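Local coordinates for protein phosphodiesterase (Pseudomonas aeruginosa, PDB 4G75) that is a colicin M-like bacteriocin, a magnesium-binding phosphodiesterase that probably kills related bacteria by cleaving the lipid-linked precursor of peptidoglycan, at residues L61-Q64 and G69-L72. Sequence-based numbering, arbitrary orientation.
Sequences LWAQ and GTTL
The carboxamide of Gln64 presents one face to Leu72, whose methyl CD1 lies almost straight above the carbonyl carbon, 3.9 Å from Gln64 CD. The polar ends of the group are engaged elsewhere: OE1 accepts from the backbone N of Leu78, and NE2 donates to Ala60 O one turn back on the same helix. These two bonds would fix the rotation of the amide and keep that face turned to the methyl, in the one of two modelled conformers described here. Gln64 suits the place because its aliphatic stem packs as well: CG sits 3.7 Å from Leu72 CD2, so both branches of the leucine fork meet it, the two side chains running across each other at about a right angle. CG reaches this position by standing anti to the carbonyl carbon, chi1 -66°.

The contact is a return of the chain on itself. Residues 61-64 lie in the last turn or so of helix 55-65, and after a short connection 69-72 run back beside them, before helix 81-102, at the surface and away from the magnesium site. Trp62, on a different side of the helix, packs instead among Trp65, Trp68 and Phe85.

Ala63 faces the returning loop, and its small CB permits a close approach, with CA of Ala63 and CA of Thr70 6.5 Å apart. That methyl touches Thr70 OG1 at 3.7 Å and, more loosely, Leu72 CD2 at 4.2 Å. Where the backbones stand too far apart for a direct bond, one water donates to Ala63 O at 2.9 Å and accepts from Gly69 N, bent to about 94° at its oxygen. Gly69 adopts a left-handed backbone conformation, phi 68°, which glycine tolerates easily for want of a side chain.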
ATOM      1  N   LEU A  61      16.580  -8.075   4.854  1.00 11.44           N
ATOM      2  CA  LEU A  61      16.389  -8.758   6.124  1.00  8.09           C
ATOM      3  C   LEU A  61      16.070 -10.228   5.884  1.00 16.84           C
ATOM      4  O   LEU A  61      16.704 -11.111   6.463  1.00 12.35           O
ATOM      5  CB  LEU A  61      15.255  -8.107   6.925  1.00 10.83           C
ATOM      6  CG  LEU A  61      15.550  -6.665   7.343  1.00  7.10           C
ATOM      7  CD1 LEU A  61      14.354  -6.041   8.039  1.00  8.16           C
ATOM      8  CD2 LEU A  61      16.785  -6.619   8.237  1.00 10.93           C
ATOM      9  N   TRP A  62      15.093 -10.484   5.019  1.00  9.42           N
ATOM     10  CA  TRP A  62      14.664 -11.853   4.751  1.00 10.12           C
ATOM     11  C   TRP A  62      15.784 -12.693   4.160  1.00 12.92           C
ATOM     12  O   TRP A  62      15.982 -13.842   4.563  1.00 11.21           O
ATOM     13  CB  TRP A  62      13.445 -11.894   3.819  1.00  8.63           C
ATOM     14  CG  TRP A  62      12.890 -13.281   3.685  1.00  6.07           C
ATOM     15  CD1 TRP A  62      13.192 -14.203   2.716  1.00 12.45           C
ATOM     16  CD2 TRP A  62      11.969 -13.923   4.574  1.00  9.83           C
ATOM     17  NE1 TRP A  62      12.499 -15.368   2.942  1.00 12.74           N
ATOM     18  CE2 TRP A  62      11.739 -15.222   4.074  1.00 15.83           C
ATOM     19  CE3 TRP A  62      11.303 -13.519   5.737  1.00  9.25           C
ATOM     20  CZ2 TRP A  62      10.876 -16.119   4.696  1.00 13.88           C
ATOM     21  CZ3 TRP A  62      10.445 -14.415   6.355  1.00 17.83           C
ATOM     22  CH2 TRP A  62      10.241 -15.700   5.833  1.00 18.57           C
ATOM     23  N   ALA A  63      16.501 -12.129   3.194  1.00 11.62           N
ATOM     24  CA  ALA A  63      17.581 -12.855   2.539  1.00 13.83           C
ATOM     25  C   ALA A  63      18.592 -13.328   3.581  1.00 16.72           C
ATOM     26  O   ALA A  63      19.168 -14.410   3.456  1.00 12.82           O
ATOM     27  CB  ALA A  63      18.254 -11.995   1.482  1.00 13.74           C
ATOM     28  N   GLN A  64      18.808 -12.523   4.613  1.00 11.38           N
ATOM     29  CA  GLN A  64      19.695 -12.919   5.705  0.59 14.86           C
ATOM     30  C   GLN A  64      19.057 -14.032   6.520  1.00 13.04           C
ATOM     31  O   GLN A  64      19.642 -15.097   6.722  1.00 16.12           O
ATOM     32  CB  GLN A  64      19.986 -11.732   6.623  0.59 14.38           C
ATOM     33  CG  GLN A  64      20.781 -10.612   5.983  0.59 18.38           C
ATOM     34  CD  GLN A  64      20.838  -9.385   6.871  0.59 10.22           C
ATOM     35  OE1 GLN A  64      21.566  -9.354   7.864  0.59 13.20           O
ATOM     36  NE2 GLN A  64      20.065  -8.369   6.522  0.59  5.86           N
ATOM     37  N   GLY A  69      21.747 -15.958   0.528  1.00 17.61           N
ATOM     38  CA  GLY A  69      23.088 -15.681   0.049  1.00 24.13           C
ATOM     39  C   GLY A  69      23.086 -14.702  -1.112  1.00 39.09           C
ATOM     40  O   GLY A  69      24.023 -14.663  -1.904  1.00 22.84           O
ATOM     41  N   THR A  70      22.025 -13.909  -1.211  1.00 18.84           N
ATOM     42  CA  THR A  70      21.884 -12.937  -2.288  1.00 14.90           C
ATOM     43  C   THR A  70      22.183 -11.519  -1.805  1.00 25.67           C
ATOM     44  O   THR A  70      22.605 -11.320  -0.664  1.00 19.25           O
ATOM     45  CB  THR A  70      20.464 -12.986  -2.884  1.00 23.72           C
ATOM     46  OG1 THR A  70      19.503 -12.977  -1.821  1.00 20.32           O
ATOM     47  CG2 THR A  70      20.283 -14.255  -3.700  1.00 16.83           C
ATOM     48  N   THR A  71      21.955 -10.534  -2.671  1.00 23.28           N
ATOM     49  CA  THR A  71      22.305  -9.150  -2.357  1.00 16.73           C
ATOM     50  C   THR A  71      21.531  -8.618  -1.154  1.00 22.93           C
ATOM     51  O   THR A  71      20.358  -8.941  -0.962  1.00 14.46           O
ATOM     52  CB  THR A  71      22.069  -8.208  -3.560  1.00 14.73           C
ATOM     53  OG1 THR A  71      22.594  -6.906  -3.265  1.00 13.79           O
ATOM     54  CG2 THR A  71      20.582  -8.089  -3.868  1.00 25.33           C
ATOM     55  N   LEU A  72      22.194  -7.807  -0.339  1.00 17.81           N
ATOM     56  CA  LEU A  72      21.524  -7.163   0.782  1.00 14.32           C
ATOM     57  C   LEU A  72      21.172  -5.712   0.466  1.00 12.29           C
ATOM     58  O   LEU A  72      20.821  -4.943   1.359  1.00 14.12           O
ATOM     59  CB  LEU A  72      22.382  -7.238   2.046  1.00 17.95           C
ATOM     60  CG  LEU A  72      22.725  -8.640   2.558  1.00 19.63           C
ATOM     61  CD1 LEU A  72      23.339  -8.557   3.947  1.00 20.91           C
ATOM     62  CD2 LEU A  72      21.497  -9.538   2.566  1.00 16.07           C
TER
HETATM   63  O   HOH W   1      22.024 -14.716   3.114  1.00 22.48           O